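Local coordinates for protein iron-regulated transcriptional activator AFT2 (Saccharomyces cerevisiae, PDB 4LMG) that activates iron-regulon genes when iron is scarce, recognising the iron-responsive element 5'-CACCC-3' in their promoters through a zinc-bearing WRKY-GCM1 domain, at residues 23-26 with 27-31; 105-109 with 110-114; 117-121 with 122-126; 128-131 with 132-136. One frame throughout, in Å; residues are numbered along the deposited sequence.

In the fold
All four contacts are local, made within helices or where one helix gives way to the next, and together they describe the helical part packed beside the antiparallel sheet. Contact 1, on helix 21-29, lies nearest the centre of the chain; contacts 2, 3 and 4 lie farther out, the last two at the surface. Contact 4 runs along helix 125-139. Their chemistry follows their place: a water joins two buried side chains in contact 1, a threonine side-chain cap opens helix 110-121 in contact 2, a Schellman motif closes it in contact 3, and contact 4 mixes apolar packing with carboxylates that meet a lysine. Y30, Y112 and F131 tie contacts 1, 2 and 4 together.

Contact 1: 23-26 with 27-31; sequences PWLQ and KIFYP
Q26 and Y30, one turn apart where helix 21-29 runs on into a 3-10 turn, illustrate how a backbone bond and a water can hold the same pair of residues twice. The amide N of Y30 donates to Q26 O at 3.0 Å. Farther out, the two side chains run alongside each other in the same direction, with the amide plane of Q26 turned 27° from the ring of Y30. Their polar ends, NE2 and OH, do not meet directly; a water 2.9 Å from Q26 NE2 accepts from that nitrogen and is also hydrogen-bonded to Y30 OH.

L25 O takes the amide of F29 at 2.8 Å and a weak bond from I28 N. The same oxygen lies in the plane of the F29 ring, at its edge, while L25 CD2 reaches F29 CE2. Weak bonds from K27 N to P23 O and from I28 N to W24 O continue the ladder. K27 NZ has a long, weak ion pair with D124 OD2.

On another side of the helix, the indole of W24 stands with CG anti to the backbone N (chi1 179°). I28 CD1 settles over one face of its six-membered ring, 3.7 Å from the centroid, in a CH-pi contact. F15 meets W24 edge-to-face, and Y112 and F115 of helix 110-121 do the same to Y30.

The chemistry implies a divided surface: apolar carbon and aromatic groups serve W24 and L25, whereas the buried amide of Q26 and hydroxyl of Y30 share one water, which probably helps fix the rotation of both.

Contact 2: 105-109 with 110-114; sequences LITKT and DDYKK
T109 caps helix 110-121 through its side-chain oxygen: OG1 accepts from Y112 N at 3.2 Å. T109 OG1 also donates, at 2.7 Å, to I106 O, lying in the plane of that carbonyl, so one small group links the preceding turn to the new helix. It can do both because OG1 sits between the backbone N and the carbonyl carbon of its own residue (chi1 69°).

I106 O in turn accepts from T109 N as well, closing the type I turn from I106 to T109. Around this polar centre the Y112 ring is packed by the turn itself: T107 CA lies 3.5 Å from Y112 CD2, T107 CG2 covers one face, and I106 CG2 approaches CD1 from a side chain set at about a right angle. E135 of helix 125-139 takes the Y112 hydroxyl.

Farther out a water joins K113 to the turn. K113 bends at its last torsion (chi4 -62°), and its NZ donates to this water, 2.8 Å away, which also donates to T107 O.

The N-cap thus satisfies an amide of the first helical turn, while the double-duty hydroxyl probably helps fix the start of helix 110-121 relative to the turn before it.

Contact 3: 117-121 with 122-126; sequences ENLRQ and KNDEK
A Schellman motif ends helix 110-121, and the chain enters helix 125-139 almost at once. N123 takes a positive phi of 62°, which turns the backbone so that D124 N reaches back to L119 O at 3.0 Å. N123 N donates to R120 O at 3.1 Å, from above the plane of that carbonyl and not on a lone pair. One residue earlier, K122 N closes a regular helical bond on N118 O at 2.9 Å.

The K122 side chain runs extended past N118. The two side chains cross obliquely, with K122 CE and NZ both 3.1 Å from N118 OD1. N118 ND2 makes a weak bond to Q121 OE1. On another side of the helix, E117 OE1 accepts from both R120 NE and NH2, each at 2.8 Å and in the guanidinium plane, a side-on salt bridge along one turn.

D124 CG stands anti to the backbone N (chi1 -167°), and its OD1 caps A127 N at the start of the next helix. Q121 and N123 are counted by experiment among the DNA-binding residues, although the nearest atom of this contact lies about 12 Å from the DNA in this crystal.

A Schellman C-cap followed at once by an Asp N-cap makes a tight helix-to-helix connection between helices 110-121 and 125-139.

Contact 4: 128-131 with 132-136; sequences IKTF and DELEY
Helix 125-139, the last helix of the modelled chain, shows here the plain i to i+4 ladder of an alpha helix, with apolar and acidic side chains set along it. Four backbone bonds cross between the two turns: D132 N to I128 O at 2.9 Å, E133 N to K129 O, L134 N to T130 O, and E135 N to F131 O at 2.9 Å.

Among the apolar groups, L134 CD1 lies 4.0 Å from F131 CD1, meeting the ring obliquely. T130 CG2, anti to its residue's amide nitrogen, points the same way as the leucine and lies 4.2 Å from L134 CD1. P31, in the 3-10 turn after residue 29, packs against both F131 and L134, while F115 meets F131 edge-to-face from helix 110-121.

D132 and E135 stand one turn on from I128 and F131, on the side toward helix 110-121. D132 lies alongside I128, pointing the same way, its OD2 3.6 Å from I128 CG2. E135 lays its CG 3.0 Å from F131 O, and its extended chain carries OE2 to K116 and Y112. The two carboxylates converge on one lysine: D132 OD1 and E135 OE2 each form a salt bridge to K116 of helix 110-121.

Two chemistries therefore join this helix to its neighbours. Rings and methyls pack together, and a lysine held by two carboxylates probably offsets their negative charge.

Contact 1: 23-26 with 27-31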
loop_
_atom_site.group_PDB
_atom_site.type_symbol
_atom_site.label_atom_id
_atom_site.label_comp_id
_atom_site.label_asym_id
_atom_site.label_seq_id
_atom_site.Cartn_x
_atom_site.Cartn_y
_atom_site.Cartn_z
ATOM N N PRO A 23 4.280 -11.929 -13.740
ATOM C CA PRO A 23 3.589 -12.708 -14.777
ATOM C C PRO A 23 4.360 -13.967 -15.168
ATOM O O PRO A 23 3.758 -15.009 -15.433
ATOM C CB PRO A 23 3.538 -11.744 -15.964
ATOM C CG PRO A 23 3.605 -10.388 -15.353
ATOM C CD PRO A 23 4.497 -10.531 -14.156
ATOM N N TRP A 24 5.683 -13.869 -15.207
ATOM C CA TRP A 24 6.512 -15.017 -15.543
ATOM C C TRP A 24 6.432 -16.065 -14.441
ATOM O O TRP A 24 6.279 -17.255 -14.709
ATOM C CB TRP A 24 7.961 -14.583 -15.768
ATOM C CG TRP A 24 8.881 -15.719 -16.086
ATOM C CD1 TRP A 24 8.926 -16.439 -17.244
ATOM C CD2 TRP A 24 9.895 -16.264 -15.235
ATOM N NE1 TRP A 24 9.904 -17.400 -17.167
ATOM C CE2 TRP A 24 10.514 -17.313 -15.942
ATOM C CE3 TRP A 24 10.340 -15.966 -13.942
ATOM C CZ2 TRP A 24 11.554 -18.066 -15.402
ATOM C CZ3 TRP A 24 11.373 -16.714 -13.409
ATOM C CH2 TRP A 24 11.967 -17.752 -14.137
ATOM N N LEU A 25 6.523 -15.612 -13.196
ATOM C CA LEU A 25 6.457 -16.513 -12.052
ATOM C C LEU A 25 5.100 -17.204 -11.941
ATOM O O LEU A 25 5.017 -18.352 -11.509
ATOM C CB LEU A 25 6.793 -15.761 -10.762
ATOM C CG LEU A 25 8.273 -15.415 -10.600
ATOM C CD1 LEU A 25 8.505 -14.552 -9.372
ATOM C CD2 LEU A 25 9.094 -16.695 -10.525
ATOM N N GLN A 26 4.039 -16.503 -12.334
ATOM C CA GLN A 26 2.694 -17.070 -12.291
ATOM C C GLN A 26 2.559 -18.243 -13.256
ATOM O O GLN A 26 1.930 -19.249 -12.937
ATOM C CB GLN A 26 1.638 -16.006 -12.607
ATOM C CG GLN A 26 1.435 -14.980 -11.506
ATOM C CD GLN A 26 0.489 -13.870 -11.916
ATOM O OE1 GLN A 26 0.643 -13.271 -12.980
ATOM N NE2 GLN A 26 -0.503 -13.599 -11.080
ATOM N N LYS A 27 3.148 -18.107 -14.439
ATOM C CA LYS A 27 3.125 -19.180 -15.420
ATOM C C LYS A 27 3.746 -20.444 -14.844
ATOM O O LYS A 27 3.324 -21.552 -15.165
ATOM C CB LYS A 27 3.866 -18.771 -16.693
ATOM C CG LYS A 27 3.135 -17.741 -17.538
ATOM C CD LYS A 27 3.942 -17.376 -18.776
ATOM C CE LYS A 27 4.286 -18.609 -19.591
ATOM N NZ LYS A 27 5.093 -18.270 -20.794
ATOM N N ILE A 28 4.740 -20.270 -13.981
ATOM C CA ILE A 28 5.476 -21.399 -13.425
ATOM C C ILE A 28 4.822 -21.973 -12.173
ATOM O O ILE A 28 4.759 -23.190 -11.999
ATOM C CB ILE A 28 6.927 -21.007 -13.079
ATOM C CG1 ILE A 28 7.668 -20.541 -14.331
ATOM C CG2 ILE A 28 7.653 -22.176 -12.435
ATOM C CD1 ILE A 28 9.087 -20.106 -14.065
ATOM N N PHE A 29 4.333 -21.100 -11.299
ATOM C CA PHE A 29 3.860 -21.555 -9.996
ATOM C C PHE A 29 2.363 -21.841 -9.897
ATOM O O PHE A 29 1.939 -22.657 -9.079
ATOM C CB PHE A 29 4.336 -20.611 -8.892
ATOM C CG PHE A 29 5.782 -20.792 -8.550
ATOM C CD1 PHE A 29 6.168 -21.736 -7.610
ATOM C CD2 PHE A 29 6.759 -20.053 -9.195
ATOM C CE1 PHE A 29 7.503 -21.921 -7.304
ATOM C CE2 PHE A 29 8.097 -20.237 -8.893
ATOM C CZ PHE A 29 8.466 -21.170 -7.945
ATOM N N TYR A 30 1.567 -21.182 -10.731
ATOM C CA TYR A 30 0.135 -21.460 -10.774
ATOM C C TYR A 30 -0.149 -22.954 -10.966
ATOM O O TYR A 30 -0.967 -23.523 -10.249
ATOM C CB TYR A 30 -0.554 -20.638 -11.865
ATOM C CG TYR A 30 -1.228 -19.382 -11.362
ATOM C CD1 TYR A 30 -1.667 -19.282 -10.048
ATOM C CD2 TYR A 30 -1.433 -18.299 -12.206
ATOM C CE1 TYR A 30 -2.289 -18.136 -9.588
ATOM C CE2 TYR A 30 -2.052 -17.150 -11.756
ATOM C CZ TYR A 30 -2.478 -17.073 -10.448
ATOM O OH TYR A 30 -3.098 -15.927 -10.001
ATOM N N PRO A 31 0.527 -23.595 -11.934
ATOM C CA PRO A 31 0.291 -25.029 -12.129
ATOM C C PRO A 31 0.639 -25.849 -10.889
ATOM O O PRO A 31 0.182 -26.983 -10.770
ATOM C CB PRO A 31 1.238 -25.386 -13.280
ATOM C CG PRO A 31 1.425 -24.105 -14.020
ATOM C CD PRO A 31 1.433 -23.043 -12.956
HETATM O O HOH W 1 -0.894 -14.710 -8.468
#

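Contact 2: 105-109 with 110-114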
loop_
_atom_site.group_PDB
_atom_site.type_symbol
_atom_site.label_atom_id
_atom_site.label_comp_id
_atom_site.label_asym_id
_atom_site.label_seq_id
_atom_site.Cartn_x
_atom_site.Cartn_y
_atom_site.Cartn_z
ATOM N N LEU A 105 -8.997 -24.168 -6.497
ATOM C CA LEU A 105 -9.428 -22.979 -5.774
ATOM C C LEU A 105 -8.848 -21.729 -6.421
ATOM O O LEU A 105 -9.497 -20.683 -6.477
ATOM C CB LEU A 105 -9.000 -23.062 -4.311
ATOM C CG LEU A 105 -9.513 -24.273 -3.529
ATOM C CD1 LEU A 105 -8.945 -24.282 -2.119
ATOM C CD2 LEU A 105 -11.035 -24.290 -3.500
ATOM N N ILE A 106 -7.618 -21.848 -6.910
ATOM C CA ILE A 106 -6.938 -20.743 -7.570
ATOM C C ILE A 106 -7.698 -20.242 -8.798
ATOM O O ILE A 106 -7.785 -19.036 -9.032
ATOM C CB ILE A 106 -5.505 -21.139 -7.983
ATOM C CG1 ILE A 106 -4.588 -21.159 -6.759
ATOM C CG2 ILE A 106 -4.966 -20.177 -9.025
ATOM C CD1 ILE A 106 -3.131 -21.418 -7.084
ATOM N N THR A 107 -8.255 -21.169 -9.572
ATOM C CA THR A 107 -8.930 -20.819 -10.819
ATOM C C THR A 107 -10.171 -19.955 -10.606
ATOM O O THR A 107 -10.712 -19.391 -11.557
ATOM C CB THR A 107 -9.346 -22.073 -11.610
ATOM O OG1 THR A 107 -10.420 -22.736 -10.929
ATOM C CG2 THR A 107 -8.174 -23.023 -11.758
ATOM N N LYS A 108 -10.624 -19.861 -9.361
ATOM C CA LYS A 108 -11.841 -19.119 -9.051
ATOM C C LYS A 108 -11.532 -17.699 -8.584
ATOM O O LYS A 108 -12.440 -16.923 -8.284
ATOM C CB LYS A 108 -12.664 -19.860 -7.994
ATOM C CG LYS A 108 -13.039 -21.278 -8.400
ATOM C CD LYS A 108 -13.849 -21.977 -7.321
ATOM C CE LYS A 108 -14.217 -23.392 -7.743
ATOM N NZ LYS A 108 -15.029 -24.095 -6.709
ATOM N N THR A 109 -10.247 -17.367 -8.532
ATOM C CA THR A 109 -9.813 -16.060 -8.057
ATOM C C THR A 109 -9.792 -15.037 -9.183
ATOM O O THR A 109 -9.721 -15.393 -10.360
ATOM C CB THR A 109 -8.407 -16.125 -7.440
ATOM O OG1 THR A 109 -7.444 -16.382 -8.471
ATOM C CG2 THR A 109 -8.334 -17.222 -6.387
ATOM N N ASP A 110 -9.843 -13.763 -8.807
ATOM C CA ASP A 110 -9.830 -12.671 -9.772
ATOM C C ASP A 110 -8.461 -12.500 -10.423
ATOM O O ASP A 110 -8.364 -12.126 -11.592
ATOM C CB ASP A 110 -10.259 -11.366 -9.100
ATOM C CG ASP A 110 -10.082 -10.158 -10.000
ATOM O OD1 ASP A 110 -10.842 -10.030 -10.984
ATOM O OD2 ASP A 110 -9.188 -9.334 -9.716
ATOM N N ASP A 111 -7.403 -12.771 -9.667
ATOM C CA ASP A 111 -6.054 -12.618 -10.198
ATOM C C ASP A 111 -5.719 -13.688 -11.233
ATOM O O ASP A 111 -5.025 -13.411 -12.210
ATOM C CB ASP A 111 -5.015 -12.584 -9.074
ATOM C CG ASP A 111 -4.808 -11.185 -8.520
ATOM O OD1 ASP A 111 -4.691 -10.237 -9.328
ATOM O OD2 ASP A 111 -4.769 -11.027 -7.282
ATOM N N TYR A 112 -6.213 -14.905 -11.028
ATOM C CA TYR A 112 -6.013 -15.950 -12.023
ATOM C C TYR A 112 -6.737 -15.589 -13.313
ATOM O O TYR A 112 -6.181 -15.700 -14.405
ATOM C CB TYR A 112 -6.499 -17.308 -11.520
ATOM C CG TYR A 112 -6.329 -18.402 -12.552
ATOM C CD1 TYR A 112 -5.079 -18.951 -12.808
ATOM C CD2 TYR A 112 -7.414 -18.876 -13.281
ATOM C CE1 TYR A 112 -4.912 -19.944 -13.753
ATOM C CE2 TYR A 112 -7.259 -19.872 -14.229
ATOM C CZ TYR A 112 -6.004 -20.402 -14.460
ATOM O OH TYR A 112 -5.837 -21.391 -15.401
ATOM N N LYS A 113 -7.981 -15.148 -13.180
ATOM C CA LYS A 113 -8.770 -14.756 -14.339
ATOM C C LYS A 113 -8.095 -13.607 -15.078
ATOM O O LYS A 113 -8.036 -13.600 -16.308
ATOM C CB LYS A 113 -10.190 -14.380 -13.919
ATOM C CG LYS A 113 -10.969 -15.542 -13.322
ATOM C CD LYS A 113 -12.348 -15.108 -12.849
ATOM C CE LYS A 113 -13.104 -16.268 -12.226
ATOM N NZ LYS A 113 -13.330 -17.371 -13.200
ATOM N N LYS A 114 -7.578 -12.645 -14.322
ATOM C CA LYS A 114 -6.832 -11.542 -14.913
ATOM C C LYS A 114 -5.537 -12.054 -15.535
ATOM O O LYS A 114 -5.114 -11.580 -16.589
ATOM C CB LYS A 114 -6.534 -10.465 -13.868
ATOM C CG LYS A 114 -7.750 -9.649 -13.462
ATOM C CD LYS A 114 -7.389 -8.572 -12.454
ATOM C CE LYS A 114 -8.577 -7.660 -12.182
ATOM N NZ LYS A 114 -8.267 -6.628 -11.154
HETATM O O HOH W 2 -11.344 -18.972 -14.416
#

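Contact 3: 117-121 with 122-126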
loop_
_atom_site.group_PDB
_atom_site.type_symbol
_atom_site.label_atom_id
_atom_site.label_comp_id
_atom_site.label_asym_id
_atom_site.label_seq_id
_atom_site.Cartn_x
_atom_site.Cartn_y
_atom_site.Cartn_z
ATOM N N GLU A 117 -6.508 -13.670 -18.803
ATOM C CA GLU A 117 -6.838 -12.668 -19.813
ATOM C C GLU A 117 -5.580 -11.982 -20.345
ATOM O O GLU A 117 -5.520 -11.587 -21.511
ATOM C CB GLU A 117 -7.810 -11.631 -19.245
ATOM C CG GLU A 117 -8.139 -10.485 -20.197
ATOM C CD GLU A 117 -9.050 -10.902 -21.343
ATOM O OE1 GLU A 117 -9.291 -12.115 -21.511
ATOM O OE2 GLU A 117 -9.532 -10.010 -22.074
ATOM N N ASN A 118 -4.578 -11.840 -19.486
ATOM C CA ASN A 118 -3.312 -11.241 -19.892
ATOM C C ASN A 118 -2.598 -12.102 -20.934
ATOM O O ASN A 118 -2.021 -11.587 -21.892
ATOM C CB ASN A 118 -2.418 -11.001 -18.677
ATOM C CG ASN A 118 -1.070 -10.420 -19.052
ATOM O OD1 ASN A 118 -0.041 -11.089 -18.946
ATOM N ND2 ASN A 118 -1.068 -9.169 -19.502
ATOM N N LEU A 119 -2.651 -13.417 -20.744
ATOM C CA LEU A 119 -2.098 -14.355 -21.713
ATOM C C LEU A 119 -2.753 -14.162 -23.073
ATOM O O LEU A 119 -2.074 -14.119 -24.100
ATOM C CB LEU A 119 -2.308 -15.797 -21.249
ATOM C CG LEU A 119 -1.666 -16.207 -19.925
ATOM C CD1 LEU A 119 -2.065 -17.632 -19.566
ATOM C CD2 LEU A 119 -0.151 -16.066 -19.995
ATOM N N ARG A 120 -4.078 -14.050 -23.075
ATOM C CA ARG A 120 -4.819 -13.838 -24.312
ATOM C C ARG A 120 -4.427 -12.514 -24.953
ATOM O O ARG A 120 -4.238 -12.436 -26.165
ATOM C CB ARG A 120 -6.328 -13.893 -24.066
ATOM C CG ARG A 120 -6.876 -15.306 -23.925
ATOM C CD ARG A 120 -8.393 -15.308 -23.850
ATOM N NE ARG A 120 -8.877 -14.694 -22.618
ATOM C CZ ARG A 120 -9.221 -15.374 -21.529
ATOM N NH1 ARG A 120 -9.144 -16.700 -21.521
ATOM N NH2 ARG A 120 -9.649 -14.731 -20.451
ATOM N N GLN A 121 -4.301 -11.478 -24.131
ATOM C CA GLN A 121 -3.855 -10.177 -24.612
ATOM C C GLN A 121 -2.503 -10.298 -25.307
ATOM O O GLN A 121 -2.304 -9.752 -26.390
ATOM C CB GLN A 121 -3.762 -9.178 -23.458
ATOM C CG GLN A 121 -5.099 -8.800 -22.847
ATOM C CD GLN A 121 -4.942 -7.974 -21.585
ATOM O OE1 GLN A 121 -3.839 -7.833 -21.057
ATOM N NE2 GLN A 121 -6.047 -7.425 -21.094
ATOM N N LYS A 122 -1.581 -11.024 -24.681
ATOM C CA LYS A 122 -0.226 -11.178 -25.207
ATOM C C LYS A 122 -0.132 -12.219 -26.321
ATOM O O LYS A 122 0.945 -12.446 -26.872
ATOM C CB LYS A 122 0.744 -11.550 -24.083
ATOM C CG LYS A 122 0.908 -10.492 -23.008
ATOM C CD LYS A 122 1.821 -10.995 -21.899
ATOM C CE LYS A 122 2.055 -9.930 -20.840
ATOM N NZ LYS A 122 2.886 -10.449 -19.715
ATOM N N ASN A 123 -1.254 -12.854 -26.643
ATOM C CA ASN A 123 -1.284 -13.879 -27.683
ATOM C C ASN A 123 -0.391 -15.071 -27.357
ATOM O O ASN A 123 0.135 -15.727 -28.257
ATOM C CB ASN A 123 -0.889 -13.289 -29.039
ATOM C CG ASN A 123 -1.860 -12.229 -29.519
ATOM O OD1 ASN A 123 -3.071 -12.354 -29.339
ATOM N ND2 ASN A 123 -1.332 -11.176 -30.133
ATOM N N ASP A 124 -0.220 -15.350 -26.068
ATOM C CA ASP A 124 0.597 -16.476 -25.636
ATOM C C ASP A 124 -0.155 -17.785 -25.855
ATOM O O ASP A 124 -0.688 -18.374 -24.914
ATOM C CB ASP A 124 0.986 -16.325 -24.166
ATOM C CG ASP A 124 2.076 -17.292 -23.749
ATOM O OD1 ASP A 124 2.222 -18.343 -24.410
ATOM O OD2 ASP A 124 2.787 -17.002 -22.762
ATOM N N GLU A 125 -0.187 -18.235 -27.105
ATOM C CA GLU A 125 -0.969 -19.406 -27.492
ATOM C C GLU A 125 -0.625 -20.665 -26.698
ATOM O O GLU A 125 -1.519 -21.384 -26.251
ATOM C CB GLU A 125 -0.817 -19.672 -28.991
ATOM C CG GLU A 125 -1.275 -18.519 -29.867
ATOM C CD GLU A 125 -2.735 -18.168 -29.648
ATOM O OE1 GLU A 125 -3.525 -19.079 -29.320
ATOM O OE2 GLU A 125 -3.091 -16.980 -29.798
ATOM N N LYS A 126 0.666 -20.934 -26.527
ATOM C CA LYS A 126 1.099 -22.139 -25.827
ATOM C C LYS A 126 0.665 -22.140 -24.363
ATOM O O LYS A 126 0.170 -23.148 -23.855
ATOM C CB LYS A 126 2.614 -22.321 -25.929
ATOM C CG LYS A 126 3.132 -23.526 -25.158
ATOM C CD LYS A 126 4.629 -23.720 -25.349
ATOM C CE LYS A 126 4.963 -24.119 -26.778
ATOM N NZ LYS A 126 6.409 -24.443 -26.936
#

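Contact 4: 128-131 with 132-136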
loop_
_atom_site.group_PDB
_atom_site.type_symbol
_atom_site.label_atom_id
_atom_site.label_comp_id
_atom_site.label_asym_id
_atom_site.label_seq_id
_atom_site.Cartn_x
_atom_site.Cartn_y
_atom_site.Cartn_z
ATOM N N ILE A 128 -1.803 -20.463 -22.996
ATOM C CA ILE A 128 -3.256 -20.588 -22.964
ATOM C C ILE A 128 -3.674 -22.053 -23.074
ATOM O O ILE A 128 -4.536 -22.518 -22.328
ATOM C CB ILE A 128 -3.920 -19.771 -24.088
ATOM C CG1 ILE A 128 -3.589 -18.285 -23.928
ATOM C CG2 ILE A 128 -5.429 -19.982 -24.080
ATOM C CD1 ILE A 128 -4.047 -17.423 -25.086
ATOM N N LYS A 129 -3.054 -22.774 -24.001
ATOM C CA LYS A 129 -3.314 -24.201 -24.159
ATOM C C LYS A 129 -3.002 -24.953 -22.870
ATOM O O LYS A 129 -3.815 -25.740 -22.385
ATOM C CB LYS A 129 -2.489 -24.780 -25.313
ATOM C CG LYS A 129 -2.860 -24.241 -26.687
ATOM C CD LYS A 129 -2.014 -24.886 -27.778
ATOM C CE LYS A 129 -2.395 -24.371 -29.158
ATOM N NZ LYS A 129 -1.578 -25.001 -30.232
ATOM N N THR A 130 -1.818 -24.703 -22.320
ATOM C CA THR A 130 -1.382 -25.367 -21.098
ATOM C C THR A 130 -2.385 -25.199 -19.964
ATOM O O THR A 130 -2.767 -26.170 -19.312
ATOM C CB THR A 130 -0.017 -24.844 -20.626
ATOM O OG1 THR A 130 0.992 -25.207 -21.578
ATOM C CG2 THR A 130 0.337 -25.433 -19.267
ATOM N N PHE A 131 -2.812 -23.961 -19.731
ATOM C CA PHE A 131 -3.722 -23.673 -18.627
ATOM C C PHE A 131 -5.155 -24.115 -18.907
ATOM O O PHE A 131 -5.901 -24.434 -17.981
ATOM C CB PHE A 131 -3.656 -22.197 -18.234
ATOM C CG PHE A 131 -2.401 -21.837 -17.497
ATOM C CD1 PHE A 131 -2.341 -21.947 -16.118
ATOM C CD2 PHE A 131 -1.273 -21.423 -18.183
ATOM C CE1 PHE A 131 -1.184 -21.632 -15.435
ATOM C CE2 PHE A 131 -0.114 -21.106 -17.507
ATOM C CZ PHE A 131 -0.068 -21.211 -16.131
ATOM N N ASP A 132 -5.534 -24.145 -20.180
ATOM C CA ASP A 132 -6.829 -24.695 -20.562
ATOM C C ASP A 132 -6.939 -26.147 -20.107
ATOM O O ASP A 132 -7.960 -26.559 -19.559
ATOM C CB ASP A 132 -7.044 -24.602 -22.073
ATOM C CG ASP A 132 -7.541 -23.238 -22.506
ATOM O OD1 ASP A 132 -7.985 -22.464 -21.631
ATOM O OD2 ASP A 132 -7.499 -22.946 -23.719
ATOM N N GLU A 133 -5.876 -26.912 -20.333
ATOM C CA GLU A 133 -5.838 -28.315 -19.937
ATOM C C GLU A 133 -5.810 -28.468 -18.420
ATOM O O GLU A 133 -6.444 -29.366 -17.868
ATOM C CB GLU A 133 -4.630 -29.016 -20.559
ATOM C CG GLU A 133 -4.669 -29.079 -22.077
ATOM C CD GLU A 133 -3.402 -29.663 -22.670
ATOM O OE1 GLU A 133 -2.416 -29.829 -21.920
ATOM O OE2 GLU A 133 -3.394 -29.956 -23.885
ATOM N N LEU A 134 -5.071 -27.590 -17.750
ATOM C CA LEU A 134 -5.003 -27.611 -16.294
ATOM C C LEU A 134 -6.373 -27.343 -15.678
ATOM O O LEU A 134 -6.746 -27.958 -14.681
ATOM C CB LEU A 134 -3.982 -26.594 -15.783
ATOM C CG LEU A 134 -2.519 -26.916 -16.100
ATOM C CD1 LEU A 134 -1.591 -25.832 -15.577
ATOM C CD2 LEU A 134 -2.137 -28.271 -15.526
ATOM N N GLU A 135 -7.118 -26.419 -16.276
ATOM C CA GLU A 135 -8.462 -26.105 -15.812
ATOM C C GLU A 135 -9.400 -27.264 -16.128
ATOM O O GLU A 135 -10.232 -27.645 -15.305
ATOM C CB GLU A 135 -8.972 -24.821 -16.472
ATOM C CG GLU A 135 -8.147 -23.585 -16.155
ATOM C CD GLU A 135 -8.564 -22.383 -16.980
ATOM O OE1 GLU A 135 -9.736 -22.327 -17.407
ATOM O OE2 GLU A 135 -7.716 -21.497 -17.210
ATOM N N TYR A 136 -9.252 -27.822 -17.326
ATOM C CA TYR A 136 -10.067 -28.952 -17.758
ATOM C C TYR A 136 -9.917 -30.131 -16.805
ATOM O O TYR A 136 -10.907 -30.725 -16.377
ATOM C CB TYR A 136 -9.688 -29.376 -19.179
ATOM C CG TYR A 136 -10.394 -30.624 -19.661
ATOM C CD1 TYR A 136 -11.637 -30.549 -20.280
ATOM C CD2 TYR A 136 -9.817 -31.878 -19.504
ATOM C CE1 TYR A 136 -12.284 -31.687 -20.724
ATOM C CE2 TYR A 136 -10.457 -33.021 -19.944
ATOM C CZ TYR A 136 -11.689 -32.920 -20.554
ATOM O OH TYR A 136 -12.329 -34.058 -20.993
#